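Side-chain contacts in GlcNAc Inducible Gene 2, GIG2 (Candida albicans, PDB 6AKZ), which is probably an iron-dependent oxygenase of the DUF1479 (Gig2-like) family in the cupin clan and binds an iron(III) ion: residues S263-G268 with R359-N364; F224-R229 with F253-G258. All coordinates share one frame; numbering follows the deposited sequence.

Contact 1. Residues S263-G268 with R359-N364; sequences SNNKSG and REHNGN
The carboxamide of Asn265 and the imidazole of His361 cross at about a right angle, their planes 79° apart, with Asn265 ND2 oblique to the imidazole and 4.1 Å from His361 NE2. That spacing is too wide for a direct bond, and a water set to one side of the pair bridges them, accepting from Asn265 ND2 at 3.0 Å and making a weak bond with His361 NE2. His361 has CG anti to its backbone N (chi1 180°), which carries the ring back toward 263-268. At the oxygen end of the amide, Asn265 OD1 accepts from Ser263 OG at 2.6 Å, in the carbonyl plane and on a lone pair. ND2 also donates to the His366 carbonyl, so the amide is held at both ends and its rotation is fixed; asparagine suits the place because it offers a donor and an acceptor on one short arm.

Farther out the two loops communicate through solvent. One water donates to Asn364 OD1 at 2.7 Å and accepts from Lys266 NZ, linking the lysine to the Asn364 carboxamide, whose ND2 is 4.4 Å from Lys266 NZ. Another joins Asn264 O with Asn364 OD1. Gly268 O and Glu360 O, both acceptors, lie 3.5 Å apart and cannot bond to each other; a water donates to Gly268 O (2.8 Å) and accepts from Asn362 N. The positive phi of Gly268 (86°) is one that glycine readily adopts.

The whole is a water-mediated junction of two loops at the edge of the cupin-type core, one leaving strand 256-261 and the other leading into strand 367-371, away from the iron site.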
ATOM      1  N   SER A 263       0.642  14.750  14.718  1.00 11.63           N
ATOM      2  CA  SER A 263       1.658  15.730  15.120  1.00 12.57           C
ATOM      3  C   SER A 263       1.973  16.677  13.943  1.00 13.32           C
ATOM      4  O   SER A 263       1.659  16.359  12.779  1.00 15.25           O
ATOM      5  CB  SER A 263       2.910  15.008  15.580  1.00 13.60           C
ATOM      6  OG  SER A 263       3.460  14.197  14.558  1.00 13.94           O
ATOM      7  N   ASN A 264       2.567  17.825  14.260  1.00 14.04           N
ATOM      8  CA  ASN A 264       3.107  18.722  13.249  1.00 14.53           C
ATOM      9  C   ASN A 264       4.582  18.420  13.085  1.00 14.02           C
ATOM     10  O   ASN A 264       5.321  18.533  14.102  1.00 15.94           O
ATOM     11  CB  ASN A 264       3.007  20.179  13.690  1.00 15.33           C
ATOM     12  CG  ASN A 264       1.603  20.620  13.944  1.00 16.97           C
ATOM     13  OD1 ASN A 264       0.647  20.378  13.158  1.00 16.69           O
ATOM     14  ND2 ASN A 264       1.429  21.243  15.114  1.00 17.61           N
ATOM     15  N   ASN A 265       5.058  18.085  11.863  1.00 13.32           N
ATOM     16  CA  ASN A 265       6.508  17.827  11.610  1.00 12.54           C
ATOM     17  C   ASN A 265       6.886  18.337  10.240  1.00 15.15           C
ATOM     18  O   ASN A 265       6.153  18.096   9.288  1.00 15.02           O
ATOM     19  CB  ASN A 265       6.834  16.352  11.658  1.00 14.07           C
ATOM     20  CG  ASN A 265       6.295  15.691  12.912  1.00 14.56           C
ATOM     21  OD1 ASN A 265       5.119  15.223  12.907  1.00 16.26           O
ATOM     22  ND2 ASN A 265       7.037  15.766  14.032  1.00 12.73           N
ATOM     23  N   LYS A 266       7.960  19.080  10.142  1.00 13.56           N
ATOM     24  CA  LYS A 266       8.318  19.739   8.850  1.00 15.05           C
ATOM     25  C   LYS A 266       9.022  18.671   7.993  1.00 15.43           C
ATOM     26  O   LYS A 266       9.300  17.652   8.519  1.00 14.46           O
ATOM     27  CB  LYS A 266       9.281  20.860   9.071  1.00 17.74           C
ATOM     28  CG  LYS A 266       8.594  22.054   9.691  1.00 21.61           C
ATOM     29  CD  LYS A 266       9.618  23.147   9.968  1.00 27.27           C
ATOM     30  CE  LYS A 266       9.084  24.221  10.874  1.00 32.18           C
ATOM     31  NZ  LYS A 266       9.266  23.772  12.295  1.00 39.21           N
ATOM     32  N   SER A 267       9.151  18.883   6.685  1.00 15.61           N
ATOM     33  CA  SER A 267       9.810  17.898   5.776  1.00 15.26           C
ATOM     34  C   SER A 267      11.109  17.452   6.371  1.00 14.82           C
ATOM     35  O   SER A 267      11.873  18.299   6.901  1.00 17.24           O
ATOM     36  CB  SER A 267      10.069  18.491   4.366  1.00 16.36           C
ATOM     37  OG  SER A 267       8.914  18.967   3.816  1.00 18.85           O
ATOM     38  N   GLY A 268      11.401  16.171   6.346  1.00 15.85           N
ATOM     39  CA  GLY A 268      12.665  15.666   6.891  1.00 15.51           C
ATOM     40  C   GLY A 268      12.678  15.353   8.392  1.00 16.77           C
ATOM     41  O   GLY A 268      13.611  14.773   8.900  1.00 17.74           O
ATOM     42  N   ARG A 359      15.756   8.928   7.823  1.00 28.12           N
ATOM     43  CA  ARG A 359      16.861   8.331   8.616  1.00 28.44           C
ATOM     44  C   ARG A 359      16.941   9.009  10.017  1.00 25.52           C
ATOM     45  O   ARG A 359      17.017   8.368  11.075  1.00 30.81           O
ATOM     46  CB  ARG A 359      18.203   8.503   7.828  1.00 27.99           C
ATOM     47  N   GLU A 360      16.839  10.299  10.029  1.00 25.06           N
ATOM     48  CA  GLU A 360      16.956  11.018  11.269  1.00 26.25           C
ATOM     49  C   GLU A 360      15.735  11.832  11.607  1.00 21.41           C
ATOM     50  O   GLU A 360      14.985  12.142  10.749  1.00 20.79           O
ATOM     51  CB  GLU A 360      18.099  12.015  11.106  1.00 35.73           C
ATOM     52  CG  GLU A 360      19.474  11.455  10.825  1.00 39.53           C
ATOM     53  CD  GLU A 360      19.924  10.525  11.900  1.00 46.15           C
ATOM     54  OE1 GLU A 360      19.672  10.793  13.074  1.00 56.38           O
ATOM     55  OE2 GLU A 360      20.549   9.517  11.592  1.00 57.17           O
ATOM     56  N   HIS A 361      15.586  12.199  12.885  1.00 17.65           N
ATOM     57  CA  HIS A 361      14.498  13.049  13.337  1.00 15.60           C
ATOM     58  C   HIS A 361      15.064  14.087  14.280  1.00 14.84           C
ATOM     59  O   HIS A 361      15.210  13.837  15.441  1.00 13.75           O
ATOM     60  CB  HIS A 361      13.403  12.307  14.052  1.00 15.71           C
ATOM     61  CG  HIS A 361      12.299  13.205  14.510  1.00 13.75           C
ATOM     62  ND1 HIS A 361      11.245  12.776  15.280  1.00 16.13           N
ATOM     63  CD2 HIS A 361      12.110  14.517  14.318  1.00 12.29           C
ATOM     64  CE1 HIS A 361      10.449  13.794  15.530  1.00 13.33           C
ATOM     65  NE2 HIS A 361      10.942  14.855  14.935  1.00 16.20           N
ATOM     66  N   ASN A 362      15.417  15.193  13.677  1.00 14.06           N
ATOM     67  CA  ASN A 362      15.963  16.321  14.386  1.00 14.56           C
ATOM     68  C   ASN A 362      15.001  17.478  14.384  1.00 14.40           C
ATOM     69  O   ASN A 362      15.355  18.644  14.435  1.00 14.77           O
ATOM     70  CB  ASN A 362      17.312  16.677  13.847  1.00 16.22           C
ATOM     71  CG  ASN A 362      18.323  15.634  14.200  1.00 17.44           C
ATOM     72  OD1 ASN A 362      18.307  15.079  15.313  1.00 17.66           O
ATOM     73  ND2 ASN A 362      19.157  15.266  13.227  1.00 18.12           N
ATOM     74  N   GLY A 363      13.737  17.136  14.365  1.00 14.63           N
ATOM     75  CA  GLY A 363      12.693  18.080  14.675  1.00 14.96           C
ATOM     76  C   GLY A 363      12.458  18.371  16.132  1.00 16.85           C
ATOM     77  O   GLY A 363      13.155  17.863  17.002  1.00 17.14           O
ATOM     78  N   ASN A 364      11.440  19.207  16.392  1.00 19.40           N
ATOM     79  CA  ASN A 364      11.182  19.766  17.737  1.00 23.13           C
ATOM     80  C   ASN A 364      10.208  18.971  18.622  1.00 24.68           C
ATOM     81  O   ASN A 364       9.968  19.374  19.735  1.00 26.11           O
ATOM     82  CB  ASN A 364      10.718  21.232  17.705  1.00 28.21           C
ATOM     83  CG  ASN A 364       9.630  21.505  16.683  1.00 37.03           C
ATOM     84  OD1 ASN A 364       9.160  20.602  15.969  1.00 38.00           O
ATOM     85  ND2 ASN A 364       9.220  22.775  16.605  1.00 41.90           N
TER
HETATM   86  O   HOH W   1       7.058  18.733  16.066  1.00 22.26           O
HETATM   87  O   HOH W   2       9.264  17.684  14.407  1.00 16.22           O
HETATM   88  O   HOH W   3       8.196  21.124  13.471  1.00 30.34           O
HETATM   89  O   HOH W   4      15.427  15.615  10.813  1.00 23.57           O

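Contact 2. Residues F224-R229 with F253-G258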
ATOM      1  N   PHE A 224      -4.163   2.065 -11.944  1.00 10.81           N
ATOM      2  CA  PHE A 224      -5.453   2.200 -11.294  1.00 10.70           C
ATOM      3  C   PHE A 224      -6.467   1.198 -11.737  1.00 10.85           C
ATOM      4  O   PHE A 224      -7.553   1.202 -11.177  1.00 10.87           O
ATOM      5  CB  PHE A 224      -5.953   3.628 -11.350  1.00 11.10           C
ATOM      6  CG  PHE A 224      -5.046   4.543 -10.635  1.00 11.97           C
ATOM      7  CD1 PHE A 224      -5.190   4.758  -9.258  1.00 11.90           C
ATOM      8  CD2 PHE A 224      -3.935   5.093 -11.283  1.00 12.70           C
ATOM      9  CE1 PHE A 224      -4.298   5.556  -8.570  1.00 11.73           C
ATOM     10  CE2 PHE A 224      -3.046   5.898 -10.591  1.00 12.58           C
ATOM     11  CZ  PHE A 224      -3.211   6.090  -9.218  1.00 12.15           C
ATOM     12  N   LYS A 225      -6.107   0.357 -12.713  1.00 11.47           N
ATOM     13  CA  LYS A 225      -7.006  -0.668 -13.201  1.00 14.03           C
ATOM     14  C   LYS A 225      -6.796  -1.968 -12.385  1.00 12.47           C
ATOM     15  O   LYS A 225      -5.679  -2.498 -12.352  1.00 13.42           O
ATOM     16  CB  LYS A 225      -6.699  -0.933 -14.658  1.00 14.39           C
ATOM     17  CG  LYS A 225      -7.550  -2.012 -15.252  1.00 16.50           C
ATOM     18  CD  LYS A 225      -7.365  -2.050 -16.783  1.00 17.74           C
ATOM     19  CE  LYS A 225      -8.148  -3.242 -17.379  1.00 22.26           C
ATOM     20  NZ  LYS A 225      -8.089  -3.025 -18.862  1.00 24.91           N
ATOM     21  N   LEU A 226      -7.863  -2.487 -11.801  1.00 12.42           N
ATOM     22  CA  LEU A 226      -7.757  -3.519 -10.851  1.00 11.43           C
ATOM     23  C   LEU A 226      -8.250  -4.908 -11.265  1.00 13.29           C
ATOM     24  O   LEU A 226      -8.285  -5.822 -10.469  1.00 13.98           O
ATOM     25  CB  LEU A 226      -8.382  -3.029  -9.567  1.00 13.43           C
ATOM     26  CG  LEU A 226      -7.733  -1.860  -8.886  1.00 11.23           C
ATOM     27  CD1 LEU A 226      -8.446  -1.572  -7.573  1.00 12.13           C
ATOM     28  CD2 LEU A 226      -6.231  -1.979  -8.650  1.00 12.76           C
ATOM     29  N   ASP A 227      -8.617  -5.064 -12.515  1.00 13.72           N
ATOM     30  CA  ASP A 227      -9.157  -6.354 -12.974  1.00 16.48           C
ATOM     31  C   ASP A 227      -8.300  -7.553 -12.633  1.00 16.69           C
ATOM     32  O   ASP A 227      -8.818  -8.560 -12.134  1.00 18.48           O
ATOM     33  CB  ASP A 227      -9.392  -6.317 -14.491  1.00 16.56           C
ATOM     34  CG  ASP A 227     -10.394  -5.271 -14.932  1.00 19.04           C
ATOM     35  OD1 ASP A 227     -10.253  -4.061 -14.637  1.00 16.06           O
ATOM     36  OD2 ASP A 227     -11.348  -5.651 -15.670  1.00 20.37           O
ATOM     37  N   GLU A 228      -7.004  -7.475 -12.882  1.00 15.44           N
ATOM     38  CA  GLU A 228      -6.098  -8.578 -12.638  1.00 15.76           C
ATOM     39  C   GLU A 228      -5.627  -8.541 -11.175  1.00 13.63           C
ATOM     40  O   GLU A 228      -5.535  -9.584 -10.526  1.00 13.60           O
ATOM     41  CB  GLU A 228      -4.866  -8.519 -13.565  1.00 18.14           C
ATOM     42  CG  GLU A 228      -5.197  -8.733 -15.021  1.00 20.26           C
ATOM     43  CD  GLU A 228      -5.746  -7.504 -15.674  1.00 22.09           C
ATOM     44  OE1 GLU A 228      -5.467  -6.373 -15.211  1.00 28.45           O
ATOM     45  OE2 GLU A 228      -6.428  -7.651 -16.694  1.00 28.00           O
ATOM     46  N   ARG A 229      -5.335  -7.341 -10.651  1.00 12.73           N
ATOM     47  CA  ARG A 229      -4.812  -7.264  -9.274  1.00 12.67           C
ATOM     48  C   ARG A 229      -5.698  -7.817  -8.175  1.00 12.39           C
ATOM     49  O   ARG A 229      -5.210  -8.266  -7.141  1.00 12.98           O
ATOM     50  CB  ARG A 229      -4.432  -5.803  -8.968  1.00 13.30           C
ATOM     51  CG  ARG A 229      -3.275  -5.762  -7.984  1.00 12.35           C
ATOM     52  CD  ARG A 229      -2.744  -4.368  -7.880  1.00 14.02           C
ATOM     53  NE  ARG A 229      -1.550  -4.367  -7.051  1.00 13.00           N
ATOM     54  CZ  ARG A 229      -0.482  -3.590  -7.269  1.00 13.04           C
ATOM     55  NH1 ARG A 229      -0.476  -2.682  -8.277  1.00 13.04           N
ATOM     56  NH2 ARG A 229       0.551  -3.689  -6.474  1.00 13.02           N
ATOM     57  N   PHE A 253      -4.808  -7.055   0.883  1.00 17.96           N
ATOM     58  CA  PHE A 253      -4.631  -6.386  -0.405  1.00 17.38           C
ATOM     59  C   PHE A 253      -5.006  -4.948  -0.191  1.00 16.10           C
ATOM     60  O   PHE A 253      -6.203  -4.640   0.002  1.00 13.70           O
ATOM     61  CB  PHE A 253      -5.511  -7.042  -1.465  1.00 17.32           C
ATOM     62  CG  PHE A 253      -5.644  -6.279  -2.715  1.00 18.79           C
ATOM     63  CD1 PHE A 253      -4.521  -5.722  -3.366  1.00 16.38           C
ATOM     64  CD2 PHE A 253      -6.869  -6.103  -3.281  1.00 17.08           C
ATOM     65  CE1 PHE A 253      -4.677  -5.002  -4.543  1.00 17.97           C
ATOM     66  CE2 PHE A 253      -7.029  -5.349  -4.443  1.00 19.02           C
ATOM     67  CZ  PHE A 253      -5.936  -4.794  -5.077  1.00 18.41           C
ATOM     68  N   ARG A 254      -4.002  -4.048  -0.132  1.00 15.40           N
ATOM     69  CA  ARG A 254      -4.309  -2.625   0.098  1.00 14.59           C
ATOM     70  C   ARG A 254      -3.953  -1.936  -1.248  1.00 16.06           C
ATOM     71  O   ARG A 254      -2.868  -2.195  -1.791  1.00 15.18           O
ATOM     72  CB  ARG A 254      -3.421  -2.040   1.212  1.00 19.40           C
ATOM     73  CG  ARG A 254      -3.603  -2.718   2.584  1.00 20.85           C
ATOM     74  CD  ARG A 254      -2.636  -2.185   3.612  1.00 22.03           C
ATOM     75  NE  ARG A 254      -1.259  -2.548   3.275  1.00 25.48           N
ATOM     76  CZ  ARG A 254      -0.180  -2.125   3.933  1.00 25.44           C
ATOM     77  NH1 ARG A 254      -0.327  -1.400   5.023  1.00 21.69           N
ATOM     78  NH2 ARG A 254       1.040  -2.534   3.550  1.00 22.73           N
ATOM     79  N   THR A 255      -4.871  -1.134  -1.768  1.00 11.82           N
ATOM     80  CA  THR A 255      -4.666  -0.320  -2.939  1.00 13.04           C
ATOM     81  C   THR A 255      -3.787   0.862  -2.579  1.00 12.60           C
ATOM     82  O   THR A 255      -2.979   1.311  -3.431  1.00 12.10           O
ATOM     83  CB  THR A 255      -5.994   0.198  -3.505  1.00 12.79           C
ATOM     84  OG1 THR A 255      -6.856   0.696  -2.456  1.00 13.65           O
ATOM     85  CG2 THR A 255      -6.742  -0.920  -4.155  1.00 14.22           C
ATOM     86  N   LEU A 256      -4.005   1.401  -1.383  1.00 11.14           N
ATOM     87  CA  LEU A 256      -3.245   2.541  -0.925  1.00 10.99           C
ATOM     88  C   LEU A 256      -2.763   2.321   0.450  1.00 11.14           C
ATOM     89  O   LEU A 256      -3.538   1.804   1.290  1.00 10.24           O
ATOM     90  CB  LEU A 256      -4.132   3.778  -0.896  1.00 10.87           C
ATOM     91  CG  LEU A 256      -4.735   4.258  -2.217  1.00 11.19           C
ATOM     92  CD1 LEU A 256      -5.665   5.439  -1.897  1.00 11.59           C
ATOM     93  CD2 LEU A 256      -3.633   4.663  -3.191  1.00 10.68           C
ATOM     94  N   GLN A 257      -1.559   2.784   0.763  1.00  9.96           N
ATOM     95  CA  GLN A 257      -1.128   2.873   2.167  1.00 10.82           C
ATOM     96  C   GLN A 257      -1.426   4.301   2.591  1.00 10.79           C
ATOM     97  O   GLN A 257      -1.551   5.214   1.780  1.00 10.05           O
ATOM     98  CB  GLN A 257       0.353   2.649   2.336  1.00 12.99           C
ATOM     99  CG  GLN A 257       0.827   1.213   1.999  1.00 13.72           C
ATOM    100  CD  GLN A 257       2.268   0.951   2.427  1.00 17.37           C
ATOM    101  OE1 GLN A 257       2.611   1.229   3.561  1.00 18.80           O
ATOM    102  NE2 GLN A 257       3.071   0.324   1.574  1.00 15.87           N
ATOM    103  N   GLY A 258      -1.559   4.470   3.875  1.00  9.73           N
ATOM    104  CA  GLY A 258      -1.905   5.770   4.429  1.00  9.30           C
ATOM    105  C   GLY A 258      -1.714   5.966   5.891  1.00 10.03           C
ATOM    106  O   GLY A 258      -1.632   4.968   6.636  1.00  9.12           O
TER
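Arg229 and Phe253 form the larger of two nonpolar contacts between these segments. The aliphatic part of the arginine passes obliquely by the CE1 corner of the benzene ring: Arg229 CG is 3.8 Å from Phe253 CE1, and CD of the same chain is 3.9 Å from that carbon. Because the arginine is extended from CG to NE, its methylenes pass the ring while the charged end travels on. The guanidinium and ring planes are only 19° apart, yet the approach is oblique rather than a stack. Phe253 has CG anti to its backbone N (chi1 167°), which sends the ring toward 224-229; the Arg229 carbonyl oxygen sits 4.1 Å above one face, offset toward the rim.

A smaller methyl contact lies alongside. Leu226 CD1 meets Thr255 CG2 at 3.9 Å, the two side chains crossing at about a right angle. Threonine serves two surroundings here, giving its methyl to the leucine and its hydroxyl to Gln374.

Polar and charged bonds are made outward from this buried patch. Arg229 NH2 forms a salt bridge with Asp352, which would offset the cost of burying the guanidinium and anchors the far end of the chain. An arginine thus fits a place that asks for a greasy stem and a charged tip.

The Arg229 side chain rests on His350 of strand 346-350 and lies about 9 Å from the side chain of Asp194, an iron ligand to which Gln257 NE2 donates a hydrogen bond. The contact therefore packs the loop after helix 211-214 against the residues that lead into strand 256-261, a central strand between 346-350 and 367-371, while helix 76-85 lies against Phe224 and Leu256.

Contact 2 closes before contact 1 opens along the chain, and their centres are 30 Å apart, with nearest atoms about 13 Å apart. Strand 256-261 connects them: residues 253-258 enter it, and residues 263-268 follow its far end. Its neighbours in the seven-stranded sheet are 346-350 and 367-371; the latter strand follows the loop that holds 359-364. Contact 2 is buried near the centre of the molecule and nearer the iron site (the Arg229 side chain is about 13 Å from the ion), whereas contact 1 is partly buried, bridged by water and lies at the periphery. The same strand thus runs from a buried interior to a hydrated outer loop.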